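Local coordinates for chromosome partition protein Smc (Pyrococcus yayanosii, PDB 5XEI) that is probably required for chromosome condensation and partitioning as an ATP-hydrolysing SMC homodimer, represented here by its head domain and a shortened coiled-coil arm, at residues A[140-145]-A[445-451]; A[22-26]-A[490-494]; A[246-250]-A[262-266]. All coordinates share one frame. Residues are numbered along the deposited sequence.

Contact 1: A[140-145]-A[445-451]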
loop_
_atom_site.group_PDB
_atom_site.type_symbol
_atom_site.label_atom_id
_atom_site.label_comp_id
_atom_site.label_asym_id
_atom_site.label_seq_id
_atom_site.Cartn_x
_atom_site.Cartn_y
_atom_site.Cartn_z
ATOM N N TYR A 140 16.354 -12.286 -14.435
ATOM C CA TYR A 140 16.072 -13.478 -15.244
ATOM C C TYR A 140 16.673 -13.364 -16.638
ATOM O O TYR A 140 17.106 -14.372 -17.202
ATOM C CB TYR A 140 14.558 -13.751 -15.339
ATOM C CG TYR A 140 13.832 -13.192 -16.579
ATOM C CD1 TYR A 140 13.278 -11.920 -16.576
ATOM C CD2 TYR A 140 13.679 -13.955 -17.735
ATOM C CE1 TYR A 140 12.626 -11.416 -17.693
ATOM C CE2 TYR A 140 13.023 -13.455 -18.856
ATOM C CZ TYR A 140 12.504 -12.191 -18.827
ATOM O OH TYR A 140 11.859 -11.686 -19.932
ATOM N N ASN A 141 16.715 -12.154 -17.205
ATOM C CA ASN A 141 17.245 -11.926 -18.545
ATOM C C ASN A 141 18.771 -11.810 -18.585
ATOM O O ASN A 141 19.334 -11.712 -19.685
ATOM C CB ASN A 141 16.625 -10.655 -19.145
ATOM C CG ASN A 141 16.868 -9.440 -18.273
ATOM O OD1 ASN A 141 16.909 -9.570 -17.059
ATOM N ND2 ASN A 141 17.074 -8.276 -18.880
ATOM N N LEU A 142 19.443 -11.800 -17.423
ATOM C CA LEU A 142 20.910 -11.886 -17.340
ATOM C C LEU A 142 21.297 -13.297 -16.915
ATOM O O LEU A 142 21.204 -13.647 -15.732
ATOM C CB LEU A 142 21.486 -10.874 -16.356
ATOM C CG LEU A 142 20.924 -9.461 -16.371
ATOM C CD1 LEU A 142 21.458 -8.668 -15.199
ATOM C CD2 LEU A 142 21.287 -8.794 -17.665
ATOM N N VAL A 143 21.763 -14.091 -17.880
ATOM C CA VAL A 143 22.179 -15.468 -17.639
ATOM C C VAL A 143 23.695 -15.577 -17.722
ATOM O O VAL A 143 24.258 -15.821 -18.796
ATOM C CB VAL A 143 21.511 -16.431 -18.629
ATOM C CG1 VAL A 143 21.540 -17.825 -18.081
ATOM C CG2 VAL A 143 20.114 -16.006 -18.882
ATOM N N LEU A 144 24.353 -15.412 -16.581
ATOM C CA LEU A 144 25.794 -15.518 -16.425
ATOM C C LEU A 144 26.175 -16.930 -15.976
ATOM O O LEU A 144 25.324 -17.773 -15.707
ATOM C CB LEU A 144 26.281 -14.482 -15.412
ATOM C CG LEU A 144 26.508 -13.071 -15.938
ATOM C CD1 LEU A 144 27.528 -13.094 -17.067
ATOM C CD2 LEU A 144 25.226 -12.458 -16.418
ATOM N N GLN A 145 27.477 -17.184 -15.886
ATOM C CA GLN A 145 27.927 -18.524 -15.516
ATOM C C GLN A 145 27.399 -18.897 -14.127
ATOM O O GLN A 145 27.416 -18.084 -13.198
ATOM C CB GLN A 145 29.464 -18.611 -15.590
ATOM C CG GLN A 145 30.084 -17.714 -16.707
ATOM C CD GLN A 145 31.578 -17.981 -17.049
ATOM O OE1 GLN A 145 32.296 -18.668 -16.322
ATOM N NE2 GLN A 145 32.020 -17.454 -18.192
ATOM N N PHE A 445 16.567 -6.454 -23.127
ATOM C CA PHE A 445 17.600 -7.277 -23.723
ATOM C C PHE A 445 17.740 -8.536 -22.890
ATOM O O PHE A 445 17.278 -8.600 -21.741
ATOM C CB PHE A 445 18.947 -6.553 -23.783
ATOM C CG PHE A 445 19.565 -6.381 -22.435
ATOM C CD1 PHE A 445 19.227 -5.293 -21.649
ATOM C CD2 PHE A 445 20.417 -7.348 -21.923
ATOM C CE1 PHE A 445 19.757 -5.147 -20.397
ATOM C CE2 PHE A 445 20.941 -7.214 -20.659
ATOM C CZ PHE A 445 20.615 -6.113 -19.897
ATOM N N TYR A 446 18.428 -9.525 -23.484
ATOM C CA TYR A 446 18.831 -10.756 -22.828
ATOM C C TYR A 446 20.343 -10.927 -22.978
ATOM O O TYR A 446 20.910 -10.617 -24.028
ATOM C CB TYR A 446 18.064 -11.974 -23.428
ATOM C CG TYR A 446 16.587 -11.840 -23.217
ATOM C CD1 TYR A 446 15.818 -11.044 -24.066
ATOM C CD2 TYR A 446 15.954 -12.471 -22.139
ATOM C CE1 TYR A 446 14.470 -10.878 -23.854
ATOM C CE2 TYR A 446 14.589 -12.318 -21.915
ATOM C CZ TYR A 446 13.857 -11.519 -22.775
ATOM O OH TYR A 446 12.514 -11.337 -22.575
ATOM N N LEU A 447 20.995 -11.431 -21.932
ATOM C CA LEU A 447 22.428 -11.687 -21.964
ATOM C C LEU A 447 22.678 -13.156 -21.679
ATOM O O LEU A 447 22.389 -13.634 -20.579
ATOM C CB LEU A 447 23.170 -10.833 -20.949
ATOM C CG LEU A 447 24.669 -11.129 -20.840
ATOM C CD1 LEU A 447 25.341 -10.792 -22.151
ATOM C CD2 LEU A 447 25.291 -10.332 -19.668
ATOM N N PHE A 448 23.237 -13.855 -22.658
ATOM C CA PHE A 448 23.558 -15.273 -22.548
ATOM C C PHE A 448 25.066 -15.418 -22.694
ATOM O O PHE A 448 25.604 -15.366 -23.802
ATOM C CB PHE A 448 22.844 -16.103 -23.614
ATOM C CG PHE A 448 21.354 -16.134 -23.477
ATOM C CD1 PHE A 448 20.728 -15.795 -22.283
ATOM C CD2 PHE A 448 20.560 -16.497 -24.566
ATOM C CE1 PHE A 448 19.319 -15.819 -22.184
ATOM C CE2 PHE A 448 19.166 -16.517 -24.473
ATOM C CZ PHE A 448 18.548 -16.171 -23.282
ATOM N N ASP A 449 25.749 -15.607 -21.591
ATOM C CA ASP A 449 27.124 -16.038 -21.639
ATOM C C ASP A 449 27.049 -17.552 -21.528
ATOM O O ASP A 449 26.102 -18.044 -20.925
ATOM C CB ASP A 449 27.883 -15.423 -20.472
ATOM C CG ASP A 449 29.346 -15.716 -20.535
ATOM O OD1 ASP A 449 30.068 -15.184 -19.675
ATOM O OD2 ASP A 449 29.782 -16.426 -21.485
ATOM N N GLU A 450 28.060 -18.286 -22.036
ATOM C CA GLU A 450 28.033 -19.757 -22.181
ATOM C C GLU A 450 26.648 -20.299 -22.590
ATOM O O GLU A 450 26.187 -20.013 -23.699
ATOM C CB GLU A 450 28.498 -20.503 -20.906
ATOM C CG GLU A 450 27.618 -20.270 -19.708
ATOM C CD GLU A 450 27.881 -18.942 -19.033
ATOM O OE1 GLU A 450 28.876 -18.242 -19.317
ATOM O OE2 GLU A 450 26.938 -18.469 -18.368
ATOM N N ILE A 451 26.010 -21.111 -21.722
ATOM C CA ILE A 451 24.724 -21.827 -21.838
ATOM C C ILE A 451 24.724 -22.832 -22.984
ATOM O O ILE A 451 23.905 -23.757 -23.003
ATOM C CB ILE A 451 23.486 -20.905 -21.949
ATOM C CG1 ILE A 451 23.222 -20.456 -23.380
ATOM C CG2 ILE A 451 23.598 -19.719 -21.032
ATOM C CD1 ILE A 451 21.986 -19.575 -23.499
#

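Contact 2: A[22-26]-A[490-494]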
loop_
_atom_site.group_PDB
_atom_site.type_symbol
_atom_site.label_atom_id
_atom_site.label_comp_id
_atom_site.label_asym_id
_atom_site.label_seq_id
_atom_site.Cartn_x
_atom_site.Cartn_y
_atom_site.Cartn_z
ATOM N N ILE A 22 32.053 -0.917 -27.127
ATOM C CA ILE A 22 31.536 -2.140 -27.696
ATOM C C ILE A 22 30.126 -1.848 -28.233
ATOM O O ILE A 22 29.203 -1.625 -27.447
ATOM C CB ILE A 22 31.526 -3.270 -26.666
ATOM C CG1 ILE A 22 32.947 -3.407 -26.111
ATOM C CG2 ILE A 22 30.997 -4.555 -27.292
ATOM C CD1 ILE A 22 33.101 -4.434 -25.018
ATOM N N PRO A 23 29.946 -1.802 -29.544
ATOM C CA PRO A 23 28.629 -1.493 -30.105
ATOM C C PRO A 23 27.816 -2.763 -30.288
ATOM O O PRO A 23 28.343 -3.854 -30.526
ATOM C CB PRO A 23 28.994 -0.859 -31.453
ATOM C CG PRO A 23 30.223 -1.685 -31.872
ATOM C CD PRO A 23 30.931 -2.110 -30.597
ATOM N N PHE A 24 26.504 -2.613 -30.164
ATOM C CA PHE A 24 25.601 -3.751 -30.110
ATOM C C PHE A 24 24.540 -3.641 -31.193
ATOM O O PHE A 24 23.905 -2.590 -31.345
ATOM C CB PHE A 24 24.944 -3.844 -28.735
ATOM C CG PHE A 24 25.859 -4.362 -27.682
ATOM C CD1 PHE A 24 26.558 -5.544 -27.886
ATOM C CD2 PHE A 24 26.046 -3.669 -26.505
ATOM C CE1 PHE A 24 27.410 -6.035 -26.928
ATOM C CE2 PHE A 24 26.902 -4.149 -25.546
ATOM C CZ PHE A 24 27.589 -5.335 -25.758
ATOM N N SER A 25 24.359 -4.725 -31.940
ATOM C CA SER A 25 23.206 -4.861 -32.811
ATOM C C SER A 25 21.921 -4.741 -31.993
ATOM O O SER A 25 21.859 -5.155 -30.824
ATOM C CB SER A 25 23.269 -6.212 -33.543
ATOM O OG SER A 25 22.056 -6.548 -34.196
ATOM N N LYS A 26 20.892 -4.140 -32.612
ATOM C CA LYS A 26 19.568 -4.124 -31.998
ATOM C C LYS A 26 19.008 -5.531 -31.839
ATOM O O LYS A 26 18.205 -5.773 -30.934
ATOM C CB LYS A 26 18.614 -3.267 -32.819
ATOM C CG LYS A 26 17.283 -2.937 -32.124
ATOM C CD LYS A 26 16.289 -2.339 -33.135
ATOM C CE LYS A 26 15.240 -1.446 -32.504
ATOM N NZ LYS A 26 14.669 -0.512 -33.536
ATOM N N ASP A 490 23.470 -11.299 -36.231
ATOM C CA ASP A 490 23.497 -10.158 -37.137
ATOM C C ASP A 490 24.847 -9.468 -37.108
ATOM O O ASP A 490 25.255 -8.862 -38.103
ATOM C CB ASP A 490 22.419 -9.128 -36.766
ATOM C CG ASP A 490 21.038 -9.746 -36.561
ATOM O OD1 ASP A 490 20.933 -10.810 -35.908
ATOM O OD2 ASP A 490 20.050 -9.157 -37.060
ATOM N N LYS A 491 25.518 -9.510 -35.961
ATOM C CA LYS A 491 26.821 -8.903 -35.750
ATOM C C LYS A 491 27.641 -9.844 -34.880
ATOM O O LYS A 491 27.094 -10.539 -34.017
ATOM C CB LYS A 491 26.704 -7.526 -35.086
ATOM C CG LYS A 491 27.980 -7.079 -34.368
ATOM C CD LYS A 491 27.863 -5.682 -33.732
ATOM C CE LYS A 491 27.766 -4.604 -34.795
ATOM N NZ LYS A 491 28.007 -3.251 -34.253
ATOM N N ILE A 492 28.947 -9.891 -35.138
ATOM C CA ILE A 492 29.889 -10.673 -34.348
ATOM C C ILE A 492 30.959 -9.731 -33.816
ATOM O O ILE A 492 31.526 -8.932 -34.572
ATOM C CB ILE A 492 30.523 -11.812 -35.164
ATOM C CG1 ILE A 492 29.433 -12.691 -35.785
ATOM C CG2 ILE A 492 31.434 -12.654 -34.290
ATOM C CD1 ILE A 492 29.894 -13.473 -37.002
ATOM N N ILE A 493 31.203 -9.803 -32.511
ATOM C CA ILE A 493 32.282 -9.083 -31.845
ATOM C C ILE A 493 33.316 -10.125 -31.450
ATOM O O ILE A 493 32.983 -11.124 -30.794
ATOM C CB ILE A 493 31.784 -8.314 -30.601
ATOM C CG1 ILE A 493 30.793 -7.194 -30.954
ATOM C CG2 ILE A 493 32.950 -7.799 -29.773
ATOM C CD1 ILE A 493 31.373 -6.066 -31.755
ATOM N N GLY A 494 34.564 -9.905 -31.851
ATOM C CA GLY A 494 35.656 -10.779 -31.472
ATOM C C GLY A 494 36.400 -10.223 -30.277
ATOM O O GLY A 494 36.538 -9.007 -30.124
#

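Contact 3: A[246-250]-A[262-266]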
loop_
_atom_site.group_PDB
_atom_site.type_symbol
_atom_site.label_atom_id
_atom_site.label_comp_id
_atom_site.label_asym_id
_atom_site.label_seq_id
_atom_site.Cartn_x
_atom_site.Cartn_y
_atom_site.Cartn_z
ATOM N N GLY A 246 -65.949 43.504 64.452
ATOM C CA GLY A 246 -64.741 43.693 65.254
ATOM C C GLY A 246 -64.346 45.143 65.474
ATOM O O GLY A 246 -63.473 45.410 66.309
ATOM N N GLU A 247 -64.942 46.070 64.719
ATOM C CA GLU A 247 -64.950 47.487 65.054
ATOM C C GLU A 247 -66.330 47.984 65.467
ATOM O O GLU A 247 -66.434 49.091 66.007
ATOM C CB GLU A 247 -64.443 48.317 63.865
ATOM C CG GLU A 247 -63.263 47.682 63.146
ATOM C CD GLU A 247 -62.838 48.466 61.930
ATOM O OE1 GLU A 247 -63.698 49.162 61.349
ATOM O OE2 GLU A 247 -61.650 48.378 61.548
ATOM N N ARG A 248 -67.382 47.195 65.210
ATOM C CA ARG A 248 -68.701 47.456 65.779
ATOM C C ARG A 248 -68.702 47.260 67.295
ATOM O O ARG A 248 -69.563 47.812 67.991
ATOM C CB ARG A 248 -69.729 46.548 65.094
ATOM C CG ARG A 248 -71.150 46.610 65.611
ATOM C CD ARG A 248 -71.661 48.025 65.626
ATOM N NE ARG A 248 -72.042 48.427 66.974
ATOM C CZ ARG A 248 -72.334 49.673 67.329
ATOM N NH1 ARG A 248 -72.282 50.649 66.434
ATOM N NH2 ARG A 248 -72.672 49.940 68.582
ATOM N N LYS A 249 -67.730 46.498 67.826
ATOM C CA LYS A 249 -67.568 46.340 69.273
ATOM C C LYS A 249 -67.226 47.650 69.973
ATOM O O LYS A 249 -67.308 47.716 71.205
ATOM C CB LYS A 249 -66.459 45.333 69.597
ATOM C CG LYS A 249 -66.620 43.950 69.003
ATOM C CD LYS A 249 -65.315 43.162 69.135
ATOM C CE LYS A 249 -65.386 41.822 68.418
ATOM N NZ LYS A 249 -64.119 41.044 68.533
ATOM N N ARG A 250 -66.814 48.677 69.220
ATOM C CA ARG A 250 -66.448 49.988 69.758
ATOM C C ARG A 250 -67.580 50.644 70.543
ATOM O O ARG A 250 -67.466 50.835 71.759
ATOM C CB ARG A 250 -66.009 50.924 68.626
ATOM C CG ARG A 250 -64.606 50.683 68.100
ATOM C CD ARG A 250 -64.365 51.525 66.863
ATOM N NE ARG A 250 -63.035 51.315 66.307
ATOM C CZ ARG A 250 -62.634 51.803 65.139
ATOM N NH1 ARG A 250 -63.468 52.529 64.406
ATOM N NH2 ARG A 250 -61.404 51.567 64.704
ATOM N N ILE A 262 -60.347 48.299 71.961
ATOM C CA ILE A 262 -61.012 47.809 70.755
ATOM C C ILE A 262 -60.632 48.655 69.540
ATOM O O ILE A 262 -60.643 48.160 68.405
ATOM C CB ILE A 262 -62.536 47.749 70.988
ATOM C CG1 ILE A 262 -62.865 46.614 71.955
ATOM C CG2 ILE A 262 -63.311 47.549 69.687
ATOM C CD1 ILE A 262 -64.150 46.811 72.676
ATOM N N LYS A 263 -60.250 49.922 69.747
ATOM C CA LYS A 263 -59.763 50.734 68.632
ATOM C C LYS A 263 -58.377 50.298 68.169
ATOM O O LYS A 263 -58.029 50.515 67.003
ATOM C CB LYS A 263 -59.738 52.217 69.006
ATOM C CG LYS A 263 -61.099 52.895 69.003
ATOM C CD LYS A 263 -60.958 54.377 69.306
ATOM C CE LYS A 263 -62.300 55.019 69.603
ATOM N NZ LYS A 263 -62.141 56.462 69.903
ATOM N N VAL A 264 -57.580 49.683 69.053
ATOM C CA VAL A 264 -56.202 49.323 68.715
ATOM C C VAL A 264 -56.153 48.020 67.927
ATOM O O VAL A 264 -55.515 47.938 66.870
ATOM C CB VAL A 264 -55.340 49.222 69.986
ATOM C CG1 VAL A 264 -53.920 48.750 69.628
ATOM C CG2 VAL A 264 -55.332 50.554 70.740
ATOM N N LYS A 265 -56.803 46.975 68.441
ATOM C CA LYS A 265 -56.800 45.688 67.759
ATOM C C LYS A 265 -57.754 45.642 66.568
ATOM O O LYS A 265 -57.593 44.776 65.700
ATOM C CB LYS A 265 -57.140 44.571 68.742
ATOM C CG LYS A 265 -56.207 44.497 69.926
ATOM C CD LYS A 265 -56.774 43.560 70.961
ATOM C CE LYS A 265 -58.061 44.122 71.542
ATOM N NZ LYS A 265 -57.809 45.323 72.377
ATOM N N SER A 266 -58.748 46.535 66.506
ATOM C CA SER A 266 -59.519 46.700 65.279
ATOM C C SER A 266 -58.824 47.624 64.287
ATOM O O SER A 266 -59.251 47.700 63.128
ATOM C CB SER A 266 -60.924 47.231 65.575
ATOM O OG SER A 266 -61.019 48.620 65.303
#

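Contact 1: A[140-145]-A[445-451]
Strand 142-143 runs parallel to strand 445-449 and is held by a backbone ladder. N141 O accepts from L447 N at 2.8 Å, L447 O from V143 N at 2.8 Å, and V143 O from D449 N at 3.2 Å. Y446 and F448 turn their backbone groups to the other side, where strand 475-480 pairs with them through Q475, I477 and I479, so 445-449 is bonded along both edges. At the start of the ladder, N141 ND2 donates to F445 O (2.9 Å) and lies over one face of the F445 ring. Y140 OH and Y446 OH share a hydrogen bond of 2.7 Å, and Y446 OH also bonds A443 N. Apolar side chains fill both faces: L142 CD2 meets F445 CE2 (3.4 Å) and L144 CD2 meets L447 CD2 (3.9 Å) on one, while V143 CG2 reaches the edge of the F448 ring at CE1 (3.4 Å) on the other, beside helix 424-440. Toward Q145 and E450 the chemistry turns polar. L144 N is taken by D147 OD2, and Q145 NE2 gives a weak bond to D449 OD1 (3.3 Å). E450 OE2 comes within 2.8 Å of Q145 N, but at a poor angle; E450 N makes a weak 2.6 Å bond to D449 OD2. Both Q145 and D449 touch S40 of the predicted ATP site. Strand 445-449, hydrophobic up to D449 and followed by E450, is the Walker B motif, and Q145 is at the position of the Q-loop glutamine in SMC heads, the pairing expected in an ABC-type ATPase.

Contact 2: A[22-26]-A[490-494]
D490 begins the second segment just before strand 491-498, its CB 3.7 Å from S25 OG. Its own bonds go to the neighbouring strand 28-32: the backbone pairs with F28, and OD1 makes a weak bond to F28 N. K491 follows and comes closest in backbone terms, its CA 6.2 Å from that of S25, too far for the two segments to pair as strands. Its side chain bridges the gap instead: K491 CB packs on S25 CB at 4.0 Å, and the aliphatic chain then lies along 23-25 until NZ reaches P23 CG at 3.6 Å. S25 is engaged in its own turn, OG bonding G27 N as in an ST turn, N bonding T29 OG1 and O receiving Q475 NE2. I492 takes the other face of its strand and rests on V32. With I493 the alternation returns to the shared face: CD1 lies 4.1 Å from P23 CD and 3.9 Å from P23 O, while the same side chain touches T29 and I31. G494 carries the strand onward past the contact. F24 turns its CA-to-CB bond from 490-494 and packs against strands 3-10, 28-32 and 475-480. The contact, which buries 265 Å², is therefore made by side-chain packing. It lies where edge strand 20-23 of the antiparallel sheet turns into 28-32 of the mixed sheet, the junction of the antiparallel β-subdomain with the P-loop NTPase core in an SMC head.

Contact 3: A[246-250]-A[262-266]
The first segment leaves helix 170-246 and folds into a type I β-turn from E247 to R250, closed by R250 N to E247 O at 3.3 Å. The second is a turn of helix 261-278, with S266 N bonded to I262 O at 3.1 Å. E247 sits beside S266 (CA-CA 5.5 Å) and R250 beside I262 (5.9 Å), so the chains run antiparallel. They form the far end of the predicted coiled-coil arm, shortened in this construct and rejoined by a connection with an unmodelled gap. I262 is the apolar centre: its CD1 lies 3.6 Å from K249 O, its CG2 3.7 Å from R250 CG and 4.0 Å from G246 O. S266 faces the turn, with CB 3.2 Å from G246 O and OG 3.3 Å from E247 CG. The R250 side chain stretches along the helix, NE 3.7 Å from K263 CG and NH2 3.0 Å from S266 OG, while R248, whose CA-to-CB bond is directed away from 262-266, forms a salt bridge with E252.

Overall arrangement
Contacts 1 and 2 belong to the ATPase head and reach the same mixed sheet, their centres 16 Å apart; contact 3 sits at the distal end of the arm, its centre 137 and 145 Å from theirs. Contact 1 is buried and relies on backbone hydrogen bonds near the predicted ATP site. Contact 2, partly buried, joins the mixed sheet to the antiparallel sheet by side-chain packing across a gap. Contact 3 is a surface contact between a turn and a helix, around I262 and S266, flanked by long charged side chains. Along the sequence contact 3 falls within contact 1 and that within contact 2, so 1 and 2 bring N- and C-terminal parts together in one head.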